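Local coordinates for protein TetR family transcriptional regulator (Rhodococcus erythropolis, PDB 4ZA6) that probably represses transcription as a TetR-family regulator, controlling the qsdA gene for degradation of quorum-sensing N-acyl homoserine lactone signals, at residues R47-L55 / L98-L109; E117-L128 / P143-V151. One frame throughout, in Å; residues are numbered along the deposited sequence.

Contact 1 of 2, residues R47-L55 / L98-L109; sequences RDELLGTVL and LTKREPMVFIKL
Arg-47 meets Glu-102 in a salt bridge at one end of the contact. Its chain is extended from CG to NE, with CG anti to the backbone N (chi1 -166°), and this carries the guanidinium across to the carboxylate. NH2 gives the better bond, 2.9 Å to OE2 of Glu-102 and fairly straight at 163°. OE2 lies in the guanidinium plane, but NH2 stands above the carboxylate plane, as the two planes are 62° apart. The bond from NH1 to OE1 is strongly bent and weak. Arg-101, the neighbour of Glu-102 in sequence, joins the network through NE to OE2 of Glu-102. Asp-48 lays OD1 against CG1 of Val-105 at 3.6 Å. Its carbonyl O touches CD2 of Leu-109, 3.4 Å away. In TetR-family regulators the DNA-binding domain is N-terminal, and helix 47-69 runs from it into the C-terminal regulatory domain. Here the start of that helix meets helices 93-101 and 103-111. Leu-51 reaches tip to tip toward Leu-98, CD2 to CD1 at 3.8 Å, and crosses Leu-109 at about a right angle. Leu-109 is a knob in the hole formed by Asp-48, Leu-51, Gly-52 and Leu-55. At Gly-52 its CD1 approaches the backbone N. Leu-55 sets CD1 at the edge of the Phe-106 ring, in its plane, 3.9 Å from the ring's CD1. The same methyl touches CD2 of Leu-98.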
loop_
_atom_site.group_PDB
_atom_site.type_symbol
_atom_site.label_atom_id
_atom_site.label_comp_id
_atom_site.label_asym_id
_atom_site.label_seq_id
_atom_site.Cartn_x
_atom_site.Cartn_y
_atom_site.Cartn_z
ATOM N N ARG A 47 16.956 4.019 6.864
ATOM C CA ARG A 47 16.343 2.703 6.785
ATOM C C ARG A 47 14.811 2.773 6.665
ATOM O O ARG A 47 14.227 2.000 5.900
ATOM C CB ARG A 47 16.757 1.923 8.043
ATOM C CG ARG A 47 16.501 0.438 8.013
ATOM C CD ARG A 47 16.675 -0.113 9.420
ATOM N NE ARG A 47 16.500 -1.566 9.486
ATOM C CZ ARG A 47 15.323 -2.177 9.601
ATOM N NH1 ARG A 47 14.199 -1.468 9.626
ATOM N NH2 ARG A 47 15.260 -3.504 9.659
ATOM N N ASP A 48 14.159 3.691 7.416
ATOM C CA ASP A 48 12.704 3.821 7.375
ATOM C C ASP A 48 12.220 4.411 6.042
ATOM O O ASP A 48 11.256 3.893 5.480
ATOM C CB ASP A 48 12.167 4.578 8.599
ATOM C CG ASP A 48 12.394 3.880 9.946
ATOM O OD1 ASP A 48 12.778 2.671 9.951
ATOM O OD2 ASP A 48 12.169 4.524 10.991
ATOM N N GLU A 49 12.925 5.434 5.516
ATOM C CA GLU A 49 12.600 6.082 4.234
ATOM C C GLU A 49 12.731 5.077 3.096
ATOM O O GLU A 49 11.864 5.030 2.218
ATOM C CB GLU A 49 13.525 7.280 3.959
ATOM C CG GLU A 49 13.291 8.463 4.879
ATOM C CD GLU A 49 14.223 9.619 4.568
ATOM O OE1 GLU A 49 15.387 9.588 5.034
ATOM O OE2 GLU A 49 13.802 10.536 3.826
ATOM N N LEU A 50 13.812 4.256 3.126
ATOM C CA LEU A 50 14.052 3.221 2.122
ATOM C C LEU A 50 13.013 2.097 2.220
ATOM O O LEU A 50 12.503 1.672 1.198
ATOM C CB LEU A 50 15.482 2.673 2.231
ATOM C CG LEU A 50 15.848 1.575 1.233
ATOM C CD1 LEU A 50 15.624 2.010 -0.237
ATOM C CD2 LEU A 50 17.221 1.109 1.461
ATOM N N LEU A 51 12.672 1.642 3.435
ATOM C CA LEU A 51 11.659 0.588 3.592
ATOM C C LEU A 51 10.294 1.067 3.092
ATOM O O LEU A 51 9.613 0.319 2.389
ATOM C CB LEU A 51 11.595 0.038 5.037
ATOM C CG LEU A 51 10.598 -1.108 5.294
ATOM C CD1 LEU A 51 10.904 -2.345 4.419
ATOM C CD2 LEU A 51 10.557 -1.468 6.745
ATOM N N GLY A 52 9.956 2.326 3.365
ATOM C CA GLY A 52 8.730 2.945 2.873
ATOM C C GLY A 52 8.653 2.940 1.356
ATOM O O GLY A 52 7.603 2.647 0.794
ATOM N N THR A 53 9.775 3.226 0.676
ATOM C CA THR A 53 9.857 3.230 -0.800
ATOM C C THR A 53 9.643 1.838 -1.333
ATOM O O THR A 53 8.913 1.672 -2.299
ATOM C CB THR A 53 11.221 3.790 -1.225
ATOM O OG1 THR A 53 11.335 5.107 -0.694
ATOM C CG2 THR A 53 11.423 3.789 -2.750
ATOM N N VAL A 54 10.298 0.839 -0.701
ATOM C CA VAL A 54 10.244 -0.577 -1.050
ATOM C C VAL A 54 8.782 -1.056 -0.949
ATOM O O VAL A 54 8.259 -1.665 -1.883
ATOM C CB VAL A 54 11.217 -1.375 -0.122
ATOM C CG1 VAL A 54 10.882 -2.873 -0.080
ATOM C CG2 VAL A 54 12.677 -1.160 -0.539
ATOM N N LEU A 55 8.128 -0.741 0.172
ATOM C CA LEU A 55 6.739 -1.117 0.441
ATOM C C LEU A 55 5.753 -0.373 -0.441
ATOM O O LEU A 55 4.748 -0.957 -0.822
ATOM C CB LEU A 55 6.405 -0.919 1.924
ATOM C CG LEU A 55 7.204 -1.781 2.899
ATOM C CD1 LEU A 55 6.856 -1.440 4.352
ATOM C CD2 LEU A 55 7.019 -3.258 2.598
ATOM N N LEU A 98 7.888 -9.175 8.299
ATOM C CA LEU A 98 8.269 -7.798 8.601
ATOM C C LEU A 98 7.468 -7.266 9.782
ATOM O O LEU A 98 8.068 -6.752 10.716
ATOM C CB LEU A 98 8.090 -6.903 7.355
ATOM C CG LEU A 98 8.456 -5.423 7.521
ATOM C CD1 LEU A 98 9.952 -5.187 7.298
ATOM C CD2 LEU A 98 7.620 -4.544 6.602
ATOM N N THR A 99 6.135 -7.448 9.769
ATOM C CA THR A 99 5.240 -6.976 10.836
ATOM C C THR A 99 5.480 -7.634 12.175
ATOM O O THR A 99 5.265 -7.002 13.205
ATOM C CB THR A 99 3.766 -6.928 10.407
ATOM O OG1 THR A 99 3.289 -8.245 10.117
ATOM C CG2 THR A 99 3.537 -6.005 9.229
ATOM N N LYS A 100 5.940 -8.894 12.166
ATOM C CA LYS A 100 6.253 -9.651 13.383
ATOM C C LYS A 100 7.510 -9.115 14.035
ATOM O O LYS A 100 7.558 -8.988 15.252
ATOM C CB LYS A 100 6.391 -11.149 13.082
ATOM C CG LYS A 100 5.066 -11.885 13.105
ATOM C CD LYS A 100 5.214 -13.321 12.597
ATOM C CE LYS A 100 3.887 -14.045 12.515
ATOM N NZ LYS A 100 4.050 -15.455 12.071
ATOM N N ARG A 101 8.506 -8.756 13.220
ATOM C CA ARG A 101 9.782 -8.251 13.711
ATOM C C ARG A 101 9.779 -6.760 14.069
ATOM O O ARG A 101 10.391 -6.392 15.061
ATOM C CB ARG A 101 10.877 -8.575 12.678
ATOM C CG ARG A 101 12.314 -8.325 13.124
ATOM C CD ARG A 101 13.309 -8.548 11.991
ATOM N NE ARG A 101 12.918 -7.834 10.773
ATOM C CZ ARG A 101 12.470 -8.421 9.668
ATOM N NH1 ARG A 101 12.389 -9.741 9.595
ATOM N NH2 ARG A 101 12.122 -7.695 8.625
ATOM N N GLU A 102 9.118 -5.903 13.249
ATOM C CA GLU A 102 9.138 -4.449 13.407
ATOM C C GLU A 102 7.733 -3.858 13.355
ATOM O O GLU A 102 7.462 -3.070 12.453
ATOM C CB GLU A 102 10.000 -3.838 12.281
ATOM C CG GLU A 102 11.402 -4.413 12.202
ATOM C CD GLU A 102 12.271 -3.722 11.184
ATOM O OE1 GLU A 102 12.658 -2.558 11.434
ATOM O OE2 GLU A 102 12.556 -4.338 10.133
ATOM N N PRO A 103 6.825 -4.171 14.301
ATOM C CA PRO A 103 5.461 -3.638 14.191
ATOM C C PRO A 103 5.344 -2.117 14.243
ATOM O O PRO A 103 4.604 -1.559 13.437
ATOM C CB PRO A 103 4.713 -4.360 15.311
ATOM C CG PRO A 103 5.788 -4.683 16.316
ATOM C CD PRO A 103 6.944 -5.072 15.471
ATOM N N MET A 104 6.090 -1.454 15.133
ATOM C CA MET A 104 6.059 0.004 15.300
ATOM C C MET A 104 6.569 0.748 14.067
ATOM O O MET A 104 6.005 1.783 13.707
ATOM C CB MET A 104 6.835 0.437 16.557
ATOM C CG MET A 104 6.184 -0.023 17.859
ATOM S SD MET A 104 6.996 0.655 19.336
ATOM C CE MET A 104 6.423 2.378 19.264
ATOM N N VAL A 105 7.623 0.223 13.410
ATOM C CA VAL A 105 8.159 0.820 12.176
ATOM C C VAL A 105 7.069 0.738 11.135
ATOM O O VAL A 105 6.757 1.748 10.508
ATOM C CB VAL A 105 9.469 0.120 11.698
ATOM C CG1 VAL A 105 9.870 0.565 10.294
ATOM C CG2 VAL A 105 10.617 0.380 12.669
ATOM N N PHE A 106 6.449 -0.459 10.983
ATOM C CA PHE A 106 5.391 -0.650 9.994
ATOM C C PHE A 106 4.137 0.212 10.242
ATOM O O PHE A 106 3.591 0.763 9.273
ATOM C CB PHE A 106 5.024 -2.139 9.806
ATOM C CG PHE A 106 4.059 -2.318 8.663
ATOM C CD1 PHE A 106 4.491 -2.220 7.348
ATOM C CD2 PHE A 106 2.695 -2.445 8.898
ATOM C CE1 PHE A 106 3.576 -2.295 6.283
ATOM C CE2 PHE A 106 1.790 -2.557 7.836
ATOM C CZ PHE A 106 2.238 -2.470 6.533
ATOM N N ILE A 107 3.691 0.340 11.507
ATOM C CA ILE A 107 2.512 1.161 11.815
ATOM C C ILE A 107 2.744 2.566 11.270
ATOM O O ILE A 107 1.870 3.123 10.587
ATOM C CB ILE A 107 2.131 1.168 13.328
ATOM C CG1 ILE A 107 1.592 -0.220 13.783
ATOM C CG2 ILE A 107 1.047 2.252 13.588
ATOM C CD1 ILE A 107 1.572 -0.446 15.337
ATOM N N LYS A 108 3.958 3.105 11.529
ATOM C CA LYS A 108 4.403 4.427 11.089
ATOM C C LYS A 108 4.426 4.547 9.568
ATOM O O LYS A 108 3.869 5.499 9.027
ATOM C CB LYS A 108 5.775 4.757 11.701
ATOM C CG LYS A 108 6.316 6.125 11.343
ATOM C CD LYS A 108 7.482 6.500 12.225
ATOM C CE LYS A 108 7.878 7.924 11.989
ATOM N NZ LYS A 108 8.834 8.080 10.852
ATOM N N LEU A 109 5.071 3.606 8.878
ATOM C CA LEU A 109 5.152 3.636 7.405
ATOM C C LEU A 109 3.798 3.483 6.679
ATOM O O LEU A 109 3.579 4.097 5.633
ATOM C CB LEU A 109 6.132 2.544 6.927
ATOM C CG LEU A 109 7.583 2.690 7.368
ATOM C CD1 LEU A 109 8.409 1.540 6.846
ATOM C CD2 LEU A 109 8.180 3.999 6.899
#

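Contact 2 of 2, residues E117-L128 / P143-V151; sequences ESISASITAEIL and PQVLGEALV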
loop_
_atom_site.group_PDB
_atom_site.type_symbol
_atom_site.label_atom_id
_atom_site.label_comp_id
_atom_site.label_asym_id
_atom_site.label_seq_id
_atom_site.Cartn_x
_atom_site.Cartn_y
_atom_site.Cartn_z
ATOM N N GLU A 117 0.755 5.445 2.049
ATOM C CA GLU A 117 -0.517 6.157 1.887
ATOM C C GLU A 117 -0.561 7.020 0.627
ATOM O O GLU A 117 -1.613 7.086 0.016
ATOM C CB GLU A 117 -0.911 6.982 3.127
ATOM C CG GLU A 117 -1.406 6.162 4.313
ATOM C CD GLU A 117 -2.032 6.940 5.463
ATOM O OE1 GLU A 117 -1.782 8.159 5.593
ATOM O OE2 GLU A 117 -2.828 6.336 6.210
ATOM N N SER A 118 0.560 7.671 0.223
ATOM C CA SER A 118 0.580 8.528 -0.984
ATOM C C SER A 118 0.356 7.760 -2.263
ATOM O O SER A 118 -0.424 8.209 -3.089
ATOM C CB SER A 118 1.888 9.313 -1.102
ATOM O OG SER A 118 2.031 10.184 0.007
ATOM N N ILE A 119 1.051 6.626 -2.454
ATOM C CA ILE A 119 0.858 5.825 -3.665
ATOM C C ILE A 119 -0.536 5.175 -3.660
ATOM O O ILE A 119 -1.204 5.177 -4.693
ATOM C CB ILE A 119 2.027 4.827 -3.928
ATOM C CG1 ILE A 119 1.973 4.223 -5.370
ATOM C CG2 ILE A 119 2.090 3.715 -2.862
ATOM C CD1 ILE A 119 2.188 5.187 -6.519
ATOM N N SER A 120 -0.999 4.685 -2.492
ATOM C CA SER A 120 -2.334 4.086 -2.369
ATOM C C SER A 120 -3.392 5.139 -2.780
ATOM O O SER A 120 -4.224 4.845 -3.637
ATOM C CB SER A 120 -2.576 3.595 -0.943
ATOM O OG SER A 120 -1.631 2.601 -0.579
ATOM N N ALA A 121 -3.284 6.384 -2.241
ATOM C CA ALA A 121 -4.200 7.515 -2.534
ATOM C C ALA A 121 -4.149 7.975 -4.018
ATOM O O ALA A 121 -5.197 8.228 -4.609
ATOM C CB ALA A 121 -3.892 8.688 -1.611
ATOM N N SER A 122 -2.955 8.053 -4.618
ATOM C CA SER A 122 -2.816 8.466 -6.028
ATOM C C SER A 122 -3.303 7.387 -7.002
ATOM O O SER A 122 -3.902 7.727 -8.017
ATOM C CB SER A 122 -1.385 8.910 -6.338
ATOM O OG SER A 122 -0.508 7.801 -6.292
ATOM N N ILE A 123 -3.084 6.097 -6.697
ATOM C CA ILE A 123 -3.628 5.017 -7.544
ATOM C C ILE A 123 -5.140 4.966 -7.349
ATOM O O ILE A 123 -5.866 4.841 -8.342
ATOM C CB ILE A 123 -2.968 3.637 -7.285
ATOM C CG1 ILE A 123 -1.450 3.671 -7.629
ATOM C CG2 ILE A 123 -3.696 2.536 -8.097
ATOM C CD1 ILE A 123 -0.665 2.444 -7.176
ATOM N N THR A 124 -5.639 5.128 -6.086
ATOM C CA THR A 124 -7.099 5.162 -5.865
ATOM C C THR A 124 -7.752 6.323 -6.658
ATOM O O THR A 124 -8.763 6.112 -7.308
ATOM C CB THR A 124 -7.481 5.181 -4.378
ATOM O OG1 THR A 124 -6.852 4.079 -3.722
ATOM C CG2 THR A 124 -9.016 5.112 -4.167
ATOM N N ALA A 125 -7.134 7.528 -6.616
ATOM C CA ALA A 125 -7.570 8.732 -7.330
ATOM C C ALA A 125 -7.689 8.450 -8.852
ATOM O O ALA A 125 -8.640 8.881 -9.488
ATOM C CB ALA A 125 -6.569 9.869 -7.079
ATOM N N GLU A 126 -6.725 7.722 -9.406
ATOM C CA GLU A 126 -6.666 7.318 -10.819
ATOM C C GLU A 126 -7.846 6.367 -11.154
ATOM O O GLU A 126 -8.504 6.531 -12.195
ATOM C CB GLU A 126 -5.305 6.669 -11.097
ATOM C CG GLU A 126 -5.114 6.172 -12.520
ATOM C CD GLU A 126 -4.040 5.113 -12.660
ATOM O OE1 GLU A 126 -3.057 5.134 -11.882
ATOM O OE2 GLU A 126 -4.172 4.274 -13.576
ATOM N N ILE A 127 -8.110 5.395 -10.270
ATOM C CA ILE A 127 -9.224 4.441 -10.390
ATOM C C ILE A 127 -10.554 5.227 -10.403
ATOM O O ILE A 127 -11.413 4.981 -11.255
ATOM C CB ILE A 127 -9.200 3.371 -9.263
ATOM C CG1 ILE A 127 -8.063 2.357 -9.481
ATOM C CG2 ILE A 127 -10.550 2.636 -9.169
ATOM C CD1 ILE A 127 -7.489 1.745 -8.171
ATOM N N LEU A 128 -10.705 6.174 -9.471
ATOM C CA LEU A 128 -11.894 7.016 -9.368
ATOM C C LEU A 128 -12.093 7.860 -10.610
ATOM O O LEU A 128 -13.203 7.890 -11.151
ATOM C CB LEU A 128 -11.854 7.906 -8.114
ATOM C CG LEU A 128 -11.905 7.178 -6.773
ATOM C CD1 LEU A 128 -11.700 8.135 -5.620
ATOM C CD2 LEU A 128 -13.199 6.395 -6.606
ATOM N N PRO A 143 -11.427 13.194 -7.098
ATOM C CA PRO A 143 -10.849 11.843 -6.943
ATOM C C PRO A 143 -9.686 11.811 -5.942
ATOM O O PRO A 143 -9.504 10.796 -5.289
ATOM C CB PRO A 143 -10.349 11.515 -8.357
ATOM C CG PRO A 143 -11.181 12.336 -9.250
ATOM C CD PRO A 143 -11.407 13.614 -8.520
ATOM N N GLN A 144 -8.897 12.912 -5.856
ATOM C CA GLN A 144 -7.742 13.073 -4.970
ATOM C C GLN A 144 -8.215 13.097 -3.538
ATOM O O GLN A 144 -7.630 12.415 -2.695
ATOM C CB GLN A 144 -6.933 14.365 -5.297
ATOM C CG GLN A 144 -6.122 14.309 -6.605
ATOM C CD GLN A 144 -6.961 14.348 -7.878
ATOM O OE1 GLN A 144 -7.988 15.049 -7.988
ATOM N NE2 GLN A 144 -6.544 13.569 -8.870
ATOM N N VAL A 145 -9.295 13.855 -3.268
ATOM C CA VAL A 145 -9.918 13.941 -1.933
ATOM C C VAL A 145 -10.515 12.572 -1.534
ATOM O O VAL A 145 -10.253 12.076 -0.433
ATOM C CB VAL A 145 -10.958 15.109 -1.837
ATOM C CG1 VAL A 145 -11.789 15.012 -0.553
ATOM C CG2 VAL A 145 -10.252 16.460 -1.912
ATOM N N LEU A 146 -11.285 11.953 -2.432
ATOM C CA LEU A 146 -11.888 10.646 -2.130
ATOM C C LEU A 146 -10.878 9.488 -2.028
ATOM O O LEU A 146 -11.068 8.602 -1.207
ATOM C CB LEU A 146 -13.009 10.303 -3.108
ATOM C CG LEU A 146 -14.163 11.275 -3.170
ATOM C CD1 LEU A 146 -15.016 10.951 -4.339
ATOM C CD2 LEU A 146 -14.997 11.247 -1.895
ATOM N N GLY A 147 -9.835 9.513 -2.855
ATOM C CA GLY A 147 -8.763 8.516 -2.864
ATOM C C GLY A 147 -8.016 8.512 -1.541
ATOM O O GLY A 147 -7.827 7.459 -0.937
ATOM N N GLU A 148 -7.617 9.702 -1.058
ATOM C CA GLU A 148 -6.959 9.872 0.237
ATOM C C GLU A 148 -7.893 9.410 1.380
ATOM O O GLU A 148 -7.444 8.703 2.284
ATOM C CB GLU A 148 -6.510 11.346 0.414
ATOM C CG GLU A 148 -5.939 11.688 1.780
ATOM C CD GLU A 148 -4.608 11.083 2.186
ATOM O OE1 GLU A 148 -3.925 10.476 1.332
ATOM O OE2 GLU A 148 -4.237 11.245 3.369
ATOM N N ALA A 149 -9.196 9.763 1.301
ATOM C CA ALA A 149 -10.197 9.391 2.310
ATOM C C ALA A 149 -10.396 7.870 2.387
ATOM O O ALA A 149 -10.440 7.328 3.485
ATOM C CB ALA A 149 -11.518 10.079 2.021
ATOM N N LEU A 150 -10.487 7.197 1.226
ATOM C CA LEU A 150 -10.652 5.741 1.144
ATOM C C LEU A 150 -9.465 5.038 1.813
ATOM O O LEU A 150 -9.677 4.158 2.631
ATOM C CB LEU A 150 -10.796 5.253 -0.326
ATOM C CG LEU A 150 -12.158 5.445 -1.052
ATOM C CD1 LEU A 150 -12.177 4.708 -2.377
ATOM C CD2 LEU A 150 -13.330 4.904 -0.228
ATOM N N VAL A 151 -8.227 5.475 1.511
ATOM C CA VAL A 151 -7.001 4.899 2.073
ATOM C C VAL A 151 -6.981 5.085 3.594
ATOM O O VAL A 151 -6.735 4.113 4.327
ATOM C CB VAL A 151 -5.746 5.530 1.393
ATOM C CG1 VAL A 151 -4.442 5.180 2.136
ATOM C CG2 VAL A 151 -5.669 5.102 -0.063
HETATM O O HOH W 1 -1.922 10.177 4.057
#
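Val-151 packs as a knob among Glu-117, Ser-120, Ala-121 and Thr-124. Its CG2 presses on the backbone, 3.5 Å from the N of Ala-121, while CG1 lies by CG of Glu-117. Leu-128 crosses Leu-146 at about a right angle, CD1 to CB at 3.6 Å. Thr-124 turns CG2, anti to its own N, onto CA of Gly-147 and CD1 of Leu-150, 3.7 Å from each. The segments 117-128 and 143-151, on helices 115-133 and 143-158, run at 129° to each other within the all-helical C-terminal domain of the TetR family. The segment axes come within 7.6 Å, since Ala-121, Ala-125 and Gly-147 are small. A CB on Gly-147 would clash with Ala-121 O. The backbones also meet through a CA-H...O contact from Ala-125 to Pro-143 O. Among polar groups, Thr-124 OG1 donates to Ser-120 O at 2.7 Å, from above the carbonyl plane. A glycine in place of Thr-124 would probably leave a gap beside Gly-147 and Leu-150, and Ser-120 O with only its backbone donor. No direct hydrogen bond joins the segments. One water bridges the carboxylates, donating to Glu-117 OE1 and Glu-148 OE2; the salt bridge from Arg-152 to Glu-117 is likely to ease their repulsion.

From the N terminus, helices 4-19, 26-33 and 37-44 come first, and helix 47-69 follows. Contact 1 brings the start of that helix against 98-109 and closes a loop of 42 mostly helical residues. The chain then passes from helix 103-111 to helix 115-133. Contact 2 closes the much shorter loop between helix 115-133 and helix 143-158. The two contacts are in series and do not cross. They lie on opposite sides of the chain's centre, their own centres 21 Å apart. Ile-116, just before 117-128, touches Leu-55 and Leu-109 of contact 1. Helix 47-69 also reaches contact 2 further along, where Tyr-63 packs on Thr-124.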